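Local coordinates for XAC2610 protein (Xanthomonas axonopodis pv. citri, PDB 4QTQ) that probably acts as an immunity protein, inhibiting a peptidoglycan hydrolase associated with bacterial killing by a type IV secretion system, and binds a calcium ion, at residues T77-P82 with S93-D98; G81-T86 with G149-K154; L183-T188 with I201-D206. One frame throughout, in Å; residues are numbered along the deposited sequence.

Contact 1 of 3, residues T77-P82 with S93-D98. With CA (calcium ion), chain B.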
ATOM      1  N   THR A  77      -5.408 -10.142  -7.910  1.00 39.44           N
ATOM      2  CA  THR A  77      -5.188 -10.655  -6.570  1.00 38.61           C
ATOM      3  C   THR A  77      -3.783 -10.366  -6.035  1.00 38.69           C
ATOM      4  O   THR A  77      -3.640  -9.726  -4.988  1.00 38.05           O
ATOM      5  CB  THR A  77      -5.502 -12.160  -6.506  1.00 37.71           C
ATOM      6  OG1 THR A  77      -6.705 -12.427  -7.243  1.00 36.91           O
ATOM      7  CG2 THR A  77      -5.674 -12.609  -5.055  1.00 36.21           C
ATOM      8  N   PHE A  78      -2.758 -10.806  -6.765  1.00 39.00           N
ATOM      9  CA  PHE A  78      -1.370 -10.698  -6.303  1.00 39.16           C
ATOM     10  C   PHE A  78      -0.495  -9.939  -7.274  1.00 40.89           C
ATOM     11  O   PHE A  78      -0.591 -10.119  -8.498  1.00 40.21           O
ATOM     12  CB  PHE A  78      -0.732 -12.073  -6.126  1.00 39.53           C
ATOM     13  CG  PHE A  78      -1.474 -12.979  -5.200  1.00 39.24           C
ATOM     14  CD1 PHE A  78      -1.349 -12.838  -3.827  1.00 38.24           C
ATOM     15  CD2 PHE A  78      -2.265 -14.005  -5.695  1.00 39.97           C
ATOM     16  CE1 PHE A  78      -2.027 -13.686  -2.962  1.00 38.26           C
ATOM     17  CE2 PHE A  78      -2.927 -14.865  -4.837  1.00 39.84           C
ATOM     18  CZ  PHE A  78      -2.810 -14.704  -3.471  1.00 39.63           C
ATOM     19  N   TYR A  79       0.385  -9.118  -6.716  1.00 41.30           N
ATOM     20  CA  TYR A  79       1.410  -8.436  -7.488  1.00 42.58           C
ATOM     21  C   TYR A  79       2.754  -8.531  -6.762  1.00 42.56           C
ATOM     22  O   TYR A  79       2.840  -8.366  -5.540  1.00 42.77           O
ATOM     23  CB  TYR A  79       1.002  -6.985  -7.746  1.00 42.70           C
ATOM     24  CG  TYR A  79       2.080  -6.117  -8.364  1.00 44.55           C
ATOM     25  CD1 TYR A  79       2.274  -6.063  -9.754  1.00 45.62           C
ATOM     26  CD2 TYR A  79       2.909  -5.341  -7.553  1.00 44.11           C
ATOM     27  CE1 TYR A  79       3.261  -5.259 -10.303  1.00 47.18           C
ATOM     28  CE2 TYR A  79       3.891  -4.537  -8.091  1.00 44.65           C
ATOM     29  CZ  TYR A  79       4.068  -4.490  -9.455  1.00 46.38           C
ATOM     30  OH  TYR A  79       5.063  -3.673  -9.934  1.00 47.28           O
ATOM     31  N   HIS A  80       3.795  -8.819  -7.524  1.00 43.49           N
ATOM     32  CA  HIS A  80       5.153  -8.872  -7.017  1.00 44.41           C
ATOM     33  C   HIS A  80       5.992  -7.999  -7.936  1.00 44.96           C
ATOM     34  O   HIS A  80       6.116  -8.272  -9.125  1.00 46.28           O
ATOM     35  CB  HIS A  80       5.634 -10.327  -6.991  1.00 48.20           C
ATOM     36  CG  HIS A  80       7.001 -10.521  -6.402  1.00 49.88           C
ATOM     37  ND1 HIS A  80       7.706 -11.698  -6.551  1.00 53.35           N
ATOM     38  CD2 HIS A  80       7.799  -9.698  -5.684  1.00 50.00           C
ATOM     39  CE1 HIS A  80       8.872 -11.594  -5.940  1.00 52.13           C
ATOM     40  NE2 HIS A  80       8.956 -10.388  -5.410  1.00 49.93           N
ATOM     41  N   GLY A  81       6.517  -6.912  -7.390  1.00 44.87           N
ATOM     42  CA  GLY A  81       7.295  -5.973  -8.175  1.00 46.30           C
ATOM     43  C   GLY A  81       7.431  -4.636  -7.487  1.00 45.60           C
ATOM     44  O   GLY A  81       6.948  -4.463  -6.357  1.00 44.65           O
ATOM     45  N   PRO A  82       8.079  -3.674  -8.161  1.00 46.31           N
ATOM     46  CA  PRO A  82       8.279  -2.370  -7.548  1.00 47.04           C
ATOM     47  C   PRO A  82       7.017  -1.494  -7.596  1.00 48.26           C
ATOM     48  O   PRO A  82       6.102  -1.741  -8.409  1.00 48.22           O
ATOM     49  CB  PRO A  82       9.413  -1.758  -8.386  1.00 49.57           C
ATOM     50  CG  PRO A  82       9.456  -2.534  -9.674  1.00 49.70           C
ATOM     51  CD  PRO A  82       8.496  -3.685  -9.576  1.00 49.70           C
ATOM     52  N   SER A  93      -4.962  -6.891  -4.300  1.00 39.37           N
ATOM     53  CA  SER A  93      -5.277  -7.219  -2.897  1.00 37.89           C
ATOM     54  C   SER A  93      -4.022  -7.428  -2.028  1.00 37.11           C
ATOM     55  O   SER A  93      -3.982  -7.003  -0.868  1.00 35.23           O
ATOM     56  CB  SER A  93      -6.150  -8.472  -2.827  1.00 39.27           C
ATOM     57  OG  SER A  93      -7.404  -8.249  -3.439  1.00 39.01           O
ATOM     58  N   ILE A  94      -3.008  -8.101  -2.587  1.00 36.82           N
ATOM     59  CA  ILE A  94      -1.825  -8.495  -1.817  1.00 36.58           C
ATOM     60  C   ILE A  94      -0.585  -8.256  -2.660  1.00 36.41           C
ATOM     61  O   ILE A  94      -0.432  -8.871  -3.720  1.00 36.07           O
ATOM     62  CB  ILE A  94      -1.891  -9.982  -1.402  1.00 38.34           C
ATOM     63  CG1 ILE A  94      -3.014 -10.202  -0.384  1.00 38.25           C
ATOM     64  CG2 ILE A  94      -0.549 -10.450  -0.827  1.00 39.01           C
ATOM     65  CD1 ILE A  94      -3.375 -11.653  -0.179  1.00 39.67           C
ATOM     66  N   ILE A  95       0.273  -7.358  -2.177  1.00 36.42           N
ATOM     67  CA  ILE A  95       1.457  -6.849  -2.911  1.00 37.71           C
ATOM     68  C   ILE A  95       2.781  -7.150  -2.165  1.00 37.59           C
ATOM     69  O   ILE A  95       2.952  -6.806  -0.988  1.00 38.23           O
ATOM     70  CB  ILE A  95       1.327  -5.321  -3.108  1.00 37.84           C
ATOM     71  CG1 ILE A  95       0.128  -5.000  -4.018  1.00 38.54           C
ATOM     72  CG2 ILE A  95       2.623  -4.691  -3.638  1.00 38.60           C
ATOM     73  CD1 ILE A  95      -0.649  -3.773  -3.579  1.00 38.47           C
ATOM     74  N   LEU A  96       3.695  -7.800  -2.871  1.00 39.14           N
ATOM     75  CA  LEU A  96       5.054  -8.100  -2.411  1.00 39.19           C
ATOM     76  C   LEU A  96       6.035  -7.155  -3.118  1.00 39.51           C
ATOM     77  O   LEU A  96       6.159  -7.159  -4.345  1.00 41.11           O
ATOM     78  CB  LEU A  96       5.414  -9.552  -2.732  1.00 40.51           C
ATOM     79  CG  LEU A  96       4.348 -10.622  -2.504  1.00 40.82           C
ATOM     80  CD1 LEU A  96       4.807 -11.949  -3.087  1.00 43.03           C
ATOM     81  CD2 LEU A  96       4.045 -10.764  -1.027  1.00 41.11           C
ATOM     82  N   THR A  97       6.707  -6.322  -2.332  1.00 39.48           N
ATOM     83  CA  THR A  97       7.501  -5.227  -2.854  1.00 39.43           C
ATOM     84  C   THR A  97       8.412  -4.740  -1.732  1.00 38.83           C
ATOM     85  O   THR A  97       8.001  -4.706  -0.569  1.00 37.94           O
ATOM     86  CB  THR A  97       6.594  -4.074  -3.347  1.00 39.14           C
ATOM     87  OG1 THR A  97       7.377  -3.109  -4.046  1.00 39.54           O
ATOM     88  CG2 THR A  97       5.870  -3.377  -2.176  1.00 38.50           C
ATOM     89  N   ASP A  98       9.654  -4.403  -2.073  1.00 39.93           N
ATOM     90  CA  ASP A  98      10.610  -3.913  -1.079  1.00 39.89           C
ATOM     91  C   ASP A  98      10.419  -2.427  -0.984  1.00 39.46           C
ATOM     92  O   ASP A  98      10.781  -1.691  -1.885  1.00 40.48           O
ATOM     93  CB  ASP A  98      12.056  -4.236  -1.481  1.00 41.69           C
ATOM     94  CG  ASP A  98      13.079  -3.804  -0.430  1.00 42.41           C
ATOM     95  OD1 ASP A  98      12.722  -3.659   0.772  1.00 40.42           O
ATOM     96  OD2 ASP A  98      14.258  -3.622  -0.821  1.00 43.86           O
TER
HETATM   97 CA    CA B 301      12.231  -4.546   2.883  1.00 41.14          CA
HETATM   98  O   HOH W   1      12.682  -5.221   5.045  1.00 36.24           O
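Phe-78, Tyr-79 and His-80 pair with Ile-94, Ile-95 and Leu-96 as neighbouring parallel strands inside a mixed beta-sheet, a buried contact close to the centre of this beta-sandwich and beta-propeller-like protein. The axes of the short strands approach to 4.7 Å, only 8° from parallel, with strand 9-11 on the far side of 78-80 and strand 106-112 on the far side of 94-97. Ile-94 N gives to Thr-77 O, Tyr-79 N to Ile-94 O, Leu-96 N to Tyr-79 O at 2.9 Å with a nearly straight N-H (169°), and Gly-81 N to Leu-96 O.

On the face carrying Phe-78, Ile-94, His-80 and Leu-96, the Phe-78 ring lies alongside the Ile-94 side chain, its CE1 3.7 Å from Ile-94 CD1, while Thr-77 CG2 sits over one ring face near the rim. Strands 20-25 and 28-33 cover this side. The imidazole of His-80 swings across Leu-96, with CD2 3.8 Å from Leu-96 CB and Leu-96 CD1 over one ring face; its NE2 bonds to Glu-105. On the other face Ile-95 CG2 meets the edge of the Tyr-79 ring at CD2, and Tyr-79 OH gives to a lone pair of Pro-82 O at 2.7 Å, tying down the turn that leaves the strand.

Beyond the strand, Asp-98 OD1 binds the calcium ion at 2.3 Å, with the side chains of Asn-100, Asp-102 and Asp-106, the backbone O of His-104 and a water. Just before it, Thr-97 OG1, anti to its own backbone N (chi1 -171°), donates to Gly-81 O at 2.7 Å.

Contact 2 of 3, residues G81-T86 with G149-K154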
ATOM      1  N   GLY A  81       6.517  -6.912  -7.390  1.00 44.87           N
ATOM      2  CA  GLY A  81       7.295  -5.973  -8.175  1.00 46.30           C
ATOM      3  C   GLY A  81       7.431  -4.636  -7.487  1.00 45.60           C
ATOM      4  O   GLY A  81       6.948  -4.463  -6.357  1.00 44.65           O
ATOM      5  N   PRO A  82       8.079  -3.674  -8.161  1.00 46.31           N
ATOM      6  CA  PRO A  82       8.279  -2.370  -7.548  1.00 47.04           C
ATOM      7  C   PRO A  82       7.017  -1.494  -7.596  1.00 48.26           C
ATOM      8  O   PRO A  82       6.102  -1.741  -8.409  1.00 48.22           O
ATOM      9  CB  PRO A  82       9.413  -1.758  -8.386  1.00 49.57           C
ATOM     10  CG  PRO A  82       9.456  -2.534  -9.674  1.00 49.70           C
ATOM     11  CD  PRO A  82       8.496  -3.685  -9.576  1.00 49.70           C
ATOM     12  N   LEU A  83       6.967  -0.497  -6.710  1.00 46.51           N
ATOM     13  CA  LEU A  83       5.916   0.517  -6.740  1.00 48.98           C
ATOM     14  C   LEU A  83       6.390   1.745  -7.535  1.00 53.22           C
ATOM     15  O   LEU A  83       6.611   2.830  -6.980  1.00 50.62           O
ATOM     16  CB  LEU A  83       5.497   0.900  -5.314  1.00 47.67           C
ATOM     17  CG  LEU A  83       4.977  -0.241  -4.423  1.00 45.42           C
ATOM     18  CD1 LEU A  83       4.696   0.260  -3.009  1.00 43.80           C
ATOM     19  CD2 LEU A  83       3.745  -0.917  -5.023  1.00 44.57           C
ATOM     20  N   ASP A  84       6.553   1.556  -8.844  1.00 59.28           N
ATOM     21  CA  ASP A  84       6.917   2.648  -9.748  1.00 65.82           C
ATOM     22  C   ASP A  84       5.701   3.516 -10.034  1.00 68.22           C
ATOM     23  O   ASP A  84       4.622   2.998 -10.324  1.00 68.36           O
ATOM     24  CB  ASP A  84       7.424   2.111 -11.082  1.00 70.15           C
ATOM     25  CG  ASP A  84       8.707   1.326 -10.962  1.00 71.65           C
ATOM     26  OD1 ASP A  84       9.521   1.643 -10.074  1.00 74.71           O
ATOM     27  OD2 ASP A  84       8.909   0.403 -11.783  1.00 73.99           O
ATOM     28  N   ASP A  85       5.888   4.834  -9.964  1.00 89.69           N
ATOM     29  CA  ASP A  85       4.834   5.797 -10.313  1.00 94.17           C
ATOM     30  C   ASP A  85       4.481   5.603 -11.788  1.00 98.24           C
ATOM     31  O   ASP A  85       3.324   5.766 -12.193  1.00101.24           O
ATOM     32  CB  ASP A  85       5.293   7.241 -10.036  1.00 96.53           C
ATOM     33  CG  ASP A  85       4.129   8.202  -9.795  1.00100.28           C
ATOM     34  OD1 ASP A  85       3.405   8.528 -10.760  1.00103.94           O
ATOM     35  OD2 ASP A  85       3.953   8.648  -8.640  1.00100.91           O
ATOM     36  N   THR A  86       5.490   5.237 -12.577  1.00 99.02           N
ATOM     37  CA  THR A  86       5.284   4.836 -13.962  1.00103.45           C
ATOM     38  C   THR A  86       4.478   3.524 -14.026  1.00103.75           C
ATOM     39  O   THR A  86       3.289   3.555 -14.335  1.00105.02           O
ATOM     40  CB  THR A  86       6.628   4.727 -14.718  1.00104.62           C
ATOM     41  OG1 THR A  86       7.529   3.886 -13.990  1.00102.95           O
ATOM     42  CG2 THR A  86       7.262   6.108 -14.880  1.00104.77           C
ATOM     43  N   GLY A 149      -4.622   6.507  -3.603  1.00 41.15           N
ATOM     44  CA  GLY A 149      -4.252   5.120  -3.794  1.00 41.04           C
ATOM     45  C   GLY A 149      -2.898   4.875  -3.173  1.00 38.97           C
ATOM     46  O   GLY A 149      -2.287   5.791  -2.618  1.00 35.93           O
ATOM     47  N   LEU A 150      -2.425   3.639  -3.278  1.00 38.33           N
ATOM     48  CA  LEU A 150      -1.130   3.265  -2.744  1.00 36.93           C
ATOM     49  C   LEU A 150      -0.024   4.181  -3.273  1.00 37.74           C
ATOM     50  O   LEU A 150      -0.013   4.558  -4.445  1.00 39.82           O
ATOM     51  CB  LEU A 150      -0.813   1.811  -3.090  1.00 38.04           C
ATOM     52  CG  LEU A 150       0.425   1.165  -2.453  1.00 36.95           C
ATOM     53  CD1 LEU A 150       0.377   1.272  -0.937  1.00 36.61           C
ATOM     54  CD2 LEU A 150       0.501  -0.295  -2.862  1.00 38.94           C
ATOM     55  N   PHE A 151       0.877   4.550  -2.371  1.00 37.49           N
ATOM     56  CA  PHE A 151       2.046   5.365  -2.687  1.00 37.25           C
ATOM     57  C   PHE A 151       2.996   4.694  -3.680  1.00 39.04           C
ATOM     58  O   PHE A 151       2.927   3.483  -3.905  1.00 38.34           O
ATOM     59  CB  PHE A 151       2.803   5.745  -1.393  1.00 36.98           C
ATOM     60  CG  PHE A 151       3.028   4.597  -0.447  1.00 37.16           C
ATOM     61  CD1 PHE A 151       4.026   3.666  -0.683  1.00 39.09           C
ATOM     62  CD2 PHE A 151       2.226   4.443   0.684  1.00 37.69           C
ATOM     63  CE1 PHE A 151       4.237   2.607   0.195  1.00 39.89           C
ATOM     64  CE2 PHE A 151       2.425   3.389   1.555  1.00 37.53           C
ATOM     65  CZ  PHE A 151       3.435   2.470   1.316  1.00 38.34           C
ATOM     66  N   SER A 152       3.861   5.508  -4.285  1.00 39.87           N
ATOM     67  CA  SER A 152       4.921   5.023  -5.178  1.00 41.99           C
ATOM     68  C   SER A 152       6.241   5.161  -4.439  1.00 41.12           C
ATOM     69  O   SER A 152       6.388   6.052  -3.616  1.00 38.82           O
ATOM     70  CB  SER A 152       4.968   5.855  -6.454  1.00 44.83           C
ATOM     71  OG  SER A 152       3.658   6.101  -6.946  1.00 50.27           O
ATOM     72  N   VAL A 153       7.201   4.294  -4.736  1.00 42.66           N
ATOM     73  CA  VAL A 153       8.503   4.356  -4.083  1.00 43.98           C
ATOM     74  C   VAL A 153       9.586   4.695  -5.109  1.00 47.57           C
ATOM     75  O   VAL A 153       9.606   4.141  -6.212  1.00 47.89           O
ATOM     76  CB  VAL A 153       8.849   3.032  -3.361  1.00 43.85           C
ATOM     77  CG1 VAL A 153      10.197   3.151  -2.658  1.00 44.23           C
ATOM     78  CG2 VAL A 153       7.769   2.673  -2.349  1.00 42.24           C
ATOM     79  N   LYS A 154      10.468   5.623  -4.733  1.00 49.15           N
ATOM     80  CA  LYS A 154      11.630   6.010  -5.550  1.00 53.85           C
ATOM     81  C   LYS A 154      12.805   6.236  -4.606  1.00 51.03           C
ATOM     82  O   LYS A 154      12.850   7.241  -3.905  1.00 49.28           O
ATOM     83  CB  LYS A 154      11.328   7.300  -6.322  1.00 58.74           C
ATOM     84  CG  LYS A 154      12.457   7.794  -7.222  1.00 66.49           C
ATOM     85  CD  LYS A 154      12.359   9.293  -7.486  1.00 70.85           C
ATOM     86  CE  LYS A 154      13.572   9.819  -8.240  1.00 76.81           C
ATOM     87  NZ  LYS A 154      13.704   9.199  -9.587  1.00 80.57           N
TER
HETATM   88  O   HOH W   2       8.480   5.795  -8.507  1.00 56.57           O
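Leu-83 is the knob of this contact: its side chain drops from the loop 81-86 between Leu-150, Phe-151 and Val-153. Its CG stands anti to its own carbonyl carbon (chi1 -58°), which keeps the branch clear of the carbonyl that bonds Val-153. Each methyl has its own place. Leu-83 CD2 meets Leu-150 CD2 at 3.9 Å, the two leucines crossing at about a right angle, whereas Leu-83 CD1 lies 4.0 Å from both Phe-151 CE1 and Val-153 CG2. Leu-150 CD1 lies over the centre of the Phe-151 ring, 3.8 Å above its plane.

Behind the knob, the backbone is clamped by one short bond, Val-153 N to Leu-83 O at 2.7 Å, with the N-H lying in the carbonyl plane. Toward solvent the fit turns polar. Asp-85 OD2 stands 3.1 Å from Ser-152 OG, a possible bond, since the Ser-152 proton could go to another acceptor instead; Asp-85 is also poorly ordered. A water bridges the two segments, accepting from Asp-85 N and donating to Val-153 O.

The loop, which links strands 78-80 and 94-97, thus lies against the edge strand 152-154 of the antiparallel sheet. Strand 157-163 flanks that edge through Leu-158 and Thr-159, while Tyr-122 and Val-124 of strand 121-128 touch Leu-150 and Phe-151.

Contact 3 of 3, residues L183-T188 with I201-D206; sequences LIERLT and IERLQD
Glu-185, Arg-186 and Leu-187 pair with Arg-203, Glu-202 and Ile-201 across a beta hairpin, strands 181-190 and 198-205, in the outer part of the six-stranded antiparallel sheet. The strand axes approach to 4.5 Å.

Backbone bonds set the register. Arg-186 and Glu-202 form the hydrogen-bonded pair, each N giving to the other's O at 2.9 Å. Leu-204 N also reaches Ile-184 O, but from above the carbonyl plane, 49° out of it. Here Ile-184 and Glu-185 both face Thr-173 of strand 168-176, a classic beta bulge on the opposite edge of the strand.

Each face carries one acid-arginine pair. On one, Glu-185 and Arg-203 extend alongside each other, the carboxylate and guanidinium planes 56° apart. Glu-185 OE2 comes in at the edge of the guanidinium, in its plane, and takes weak bonds from NE and NH2 of Arg-203, both at 3.4 Å, in a salt bridge. Ile-201 CG2 lies over the centre of that guanidinium, 3.7 Å above it. On the other face Arg-186 and Glu-202 are neighbours whose charges do not quite meet: Arg-186 NE is 4.1 Å from Glu-202 OE1. Each has an outside salt bridge, Arg-186 with Asp-172 and Glu-202 with Lys-200.

Apolar contacts are few. Leu-187 CD2 rests 3.7 Å from Ile-201 CG2, the two side chains aligned, whereas Ile-184 CG2 and Leu-204 CD2 meet where their side chains cross at about a right angle.

Water completes the Arg-186 and Glu-202 pair. The bend of Arg-186 at chi3 (-53°) sets NE where it donates to a water at 3.0 Å, and that water in turn donates to Glu-202 OE2.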
ATOM      1  N   LEU A 183       6.960  12.920   6.601  1.00 37.90           N
ATOM      2  CA  LEU A 183       6.601  13.882   5.567  1.00 36.11           C
ATOM      3  C   LEU A 183       7.662  14.966   5.491  1.00 37.86           C
ATOM      4  O   LEU A 183       7.982  15.591   6.504  1.00 39.07           O
ATOM      5  CB  LEU A 183       5.237  14.519   5.855  1.00 37.23           C
ATOM      6  CG  LEU A 183       4.728  15.508   4.785  1.00 37.55           C
ATOM      7  CD1 LEU A 183       4.301  14.753   3.538  1.00 35.41           C
ATOM      8  CD2 LEU A 183       3.579  16.338   5.323  1.00 41.02           C
ATOM      9  N   ILE A 184       8.190  15.203   4.292  1.00 39.53           N
ATOM     10  CA  ILE A 184       9.193  16.256   4.092  1.00 40.94           C
ATOM     11  C   ILE A 184       8.733  17.375   3.157  1.00 42.86           C
ATOM     12  O   ILE A 184       9.378  18.411   3.080  1.00 43.94           O
ATOM     13  CB  ILE A 184      10.528  15.694   3.568  1.00 42.25           C
ATOM     14  CG1 ILE A 184      10.341  14.978   2.224  1.00 42.95           C
ATOM     15  CG2 ILE A 184      11.160  14.763   4.598  1.00 41.99           C
ATOM     16  CD1 ILE A 184      11.636  14.853   1.454  1.00 45.15           C
ATOM     17  N   GLU A 185       7.627  17.167   2.451  1.00 43.87           N
ATOM     18  CA  GLU A 185       7.141  18.137   1.487  1.00 46.00           C
ATOM     19  C   GLU A 185       5.677  17.888   1.179  1.00 45.55           C
ATOM     20  O   GLU A 185       5.271  16.757   0.900  1.00 43.25           O
ATOM     21  CB  GLU A 185       7.943  18.060   0.189  1.00 48.83           C
ATOM     22  CG  GLU A 185       7.627  19.178  -0.789  1.00 51.19           C
ATOM     23  CD  GLU A 185       8.229  18.932  -2.147  1.00 54.78           C
ATOM     24  OE1 GLU A 185       7.554  18.311  -2.988  1.00 57.78           O
ATOM     25  OE2 GLU A 185       9.375  19.360  -2.373  1.00 59.36           O
ATOM     26  N   ARG A 186       4.894  18.960   1.235  1.00 46.35           N
ATOM     27  CA  ARG A 186       3.502  18.925   0.821  1.00 45.99           C
ATOM     28  C   ARG A 186       3.271  20.075  -0.165  1.00 46.81           C
ATOM     29  O   ARG A 186       3.456  21.247   0.191  1.00 45.42           O
ATOM     30  CB  ARG A 186       2.568  19.057   2.026  1.00 48.32           C
ATOM     31  CG  ARG A 186       1.098  18.952   1.644  1.00 50.79           C
ATOM     32  CD  ARG A 186       0.126  19.349   2.735  1.00 55.40           C
ATOM     33  NE  ARG A 186       0.317  18.667   4.011  1.00 61.75           N
ATOM     34  CZ  ARG A 186       0.004  17.397   4.269  1.00 64.97           C
ATOM     35  NH1 ARG A 186      -0.480  16.598   3.326  1.00 65.48           N
ATOM     36  NH2 ARG A 186       0.212  16.911   5.485  1.00 68.59           N
ATOM     37  N   LEU A 187       2.882  19.720  -1.394  1.00 46.07           N
ATOM     38  CA  LEU A 187       2.572  20.679  -2.446  1.00 48.87           C
ATOM     39  C   LEU A 187       1.057  20.711  -2.637  1.00 46.34           C
ATOM     40  O   LEU A 187       0.467  19.707  -3.009  1.00 44.02           O
ATOM     41  CB  LEU A 187       3.230  20.287  -3.781  1.00 51.87           C
ATOM     42  CG  LEU A 187       4.744  20.077  -3.871  1.00 55.34           C
ATOM     43  CD1 LEU A 187       5.170  19.964  -5.335  1.00 59.77           C
ATOM     44  CD2 LEU A 187       5.528  21.190  -3.184  0.60 57.13           C
ATOM     45  N   THR A 188       0.436  21.855  -2.356  1.00 46.71           N
ATOM     46  CA  THR A 188      -1.007  22.013  -2.525  1.00 48.44           C
ATOM     47  C   THR A 188      -1.274  22.916  -3.728  1.00 50.46           C
ATOM     48  O   THR A 188      -0.812  24.062  -3.765  1.00 52.34           O
ATOM     49  CB  THR A 188      -1.668  22.627  -1.273  1.00 49.61           C
ATOM     50  OG1 THR A 188      -1.392  21.807  -0.137  1.00 49.61           O
ATOM     51  CG2 THR A 188      -3.188  22.735  -1.456  1.00 51.25           C
ATOM     52  N   ILE A 201       3.611  25.561  -0.972  1.00 54.61           N
ATOM     53  CA  ILE A 201       4.691  24.618  -0.726  1.00 54.14           C
ATOM     54  C   ILE A 201       4.993  24.625   0.761  1.00 51.85           C
ATOM     55  O   ILE A 201       5.262  25.679   1.331  1.00 51.63           O
ATOM     56  CB  ILE A 201       5.975  25.009  -1.487  1.00 57.04           C
ATOM     57  CG1 ILE A 201       5.700  25.161  -2.982  1.00 59.64           C
ATOM     58  CG2 ILE A 201       7.085  23.986  -1.243  1.00 57.65           C
ATOM     59  CD1 ILE A 201       6.771  25.958  -3.712  1.00 64.99           C
ATOM     60  N   GLU A 202       4.926  23.456   1.389  1.00 50.20           N
ATOM     61  CA  GLU A 202       5.391  23.291   2.757  1.00 50.07           C
ATOM     62  C   GLU A 202       6.499  22.252   2.781  1.00 50.10           C
ATOM     63  O   GLU A 202       6.451  21.268   2.045  1.00 50.15           O
ATOM     64  CB  GLU A 202       4.264  22.852   3.671  1.00 51.44           C
ATOM     65  CG  GLU A 202       3.033  23.734   3.625  1.00 53.07           C
ATOM     66  CD  GLU A 202       1.864  23.071   4.302  1.00 55.13           C
ATOM     67  OE1 GLU A 202       0.906  22.720   3.605  1.00 58.56           O
ATOM     68  OE2 GLU A 202       1.913  22.861   5.526  1.00 58.97           O
ATOM     69  N   ARG A 203       7.499  22.487   3.623  1.00 49.70           N
ATOM     70  CA  ARG A 203       8.660  21.605   3.742  1.00 49.75           C
ATOM     71  C   ARG A 203       9.036  21.429   5.191  1.00 48.25           C
ATOM     72  O   ARG A 203       8.715  22.281   6.028  1.00 46.99           O
ATOM     73  CB  ARG A 203       9.858  22.181   3.001  1.00 52.01           C
ATOM     74  CG  ARG A 203       9.607  22.351   1.528  1.00 55.29           C
ATOM     75  CD  ARG A 203      10.882  22.298   0.707  1.00 60.31           C
ATOM     76  NE  ARG A 203      10.538  22.055  -0.698  1.00 63.25           N
ATOM     77  CZ  ARG A 203      10.619  22.946  -1.683  1.00 67.40           C
ATOM     78  NH1 ARG A 203      11.077  24.177  -1.469  1.00 71.39           N
ATOM     79  NH2 ARG A 203      10.251  22.596  -2.913  1.00 70.01           N
ATOM     80  N   LEU A 204       9.741  20.331   5.471  1.00 46.93           N
ATOM     81  CA  LEU A 204      10.153  20.003   6.818  1.00 45.23           C
ATOM     82  C   LEU A 204      11.398  20.812   7.116  1.00 46.58           C
ATOM     83  O   LEU A 204      12.423  20.668   6.446  1.00 46.96           O
ATOM     84  CB  LEU A 204      10.437  18.502   6.951  1.00 45.61           C
ATOM     85  CG  LEU A 204      10.965  18.003   8.290  1.00 45.04           C
ATOM     86  CD1 LEU A 204       9.883  18.090   9.345  1.00 45.09           C
ATOM     87  CD2 LEU A 204      11.515  16.587   8.190  1.00 47.04           C
ATOM     88  N   GLN A 205      11.306  21.647   8.143  1.00 47.30           N
ATOM     89  CA  GLN A 205      12.392  22.535   8.517  1.00 50.30           C
ATOM     90  C   GLN A 205      12.392  22.672  10.030  1.00 51.03           C
ATOM     91  O   GLN A 205      11.358  22.973  10.625  1.00 50.00           O
ATOM     92  CB  GLN A 205      12.170  23.889   7.844  1.00 53.98           C
ATOM     93  CG  GLN A 205      13.322  24.863   7.972  1.00 58.89           C
ATOM     94  CD  GLN A 205      12.967  26.235   7.429  1.00 63.61           C
ATOM     95  OE1 GLN A 205      12.173  26.371   6.482  1.00 65.10           O
ATOM     96  NE2 GLN A 205      13.554  27.264   8.021  1.00 68.35           N
ATOM     97  N   ASP A 206      13.545  22.413  10.651  1.00 53.29           N
ATOM     98  CA  ASP A 206      13.681  22.469  12.103  1.00 55.46           C
ATOM     99  C   ASP A 206      12.665  21.561  12.794  1.00 54.84           C
ATOM    100  O   ASP A 206      12.109  21.919  13.837  1.00 56.81           O
ATOM    101  CB  ASP A 206      13.537  23.914  12.604  1.00 60.57           C
ATOM    102  CG  ASP A 206      14.605  24.830  12.037  0.70 64.76           C
ATOM    103  OD1 ASP A 206      15.791  24.565  12.292  1.00 67.94           O
ATOM    104  OD2 ASP A 206      14.270  25.806  11.335  1.00 70.43           O
TER
HETATM  105  O   HOH W   3       1.018  22.842   0.963  1.00 40.29           O
HETATM  106  O   HOH W   4       1.147  19.985   6.604  1.00 51.92           O

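How the contacts relate
Contacts 1 and 2 are neighbours that share Gly-81 and Pro-82, their centres about 11 Å apart: the loop leaving the strand of contact 1 reaches the edge strand of contact 2, and Ile-95 CD1 packs on Leu-150 CD2 at 3.7 Å between them. Contact 3 stands apart, centre to centre about 29 Å from contact 1 and about 20 Å from contact 2, though contacts 2 and 3 reach the same antiparallel sheet. Chemistry follows depth. Contact 1 is buried, held by parallel-strand backbone bonds with mostly apolar side chains, calcium at one end; contact 2 is partly buried, a leucine knob with a polar margin; contact 3 is a surface hairpin whose side chains add charged and water-mediated contacts.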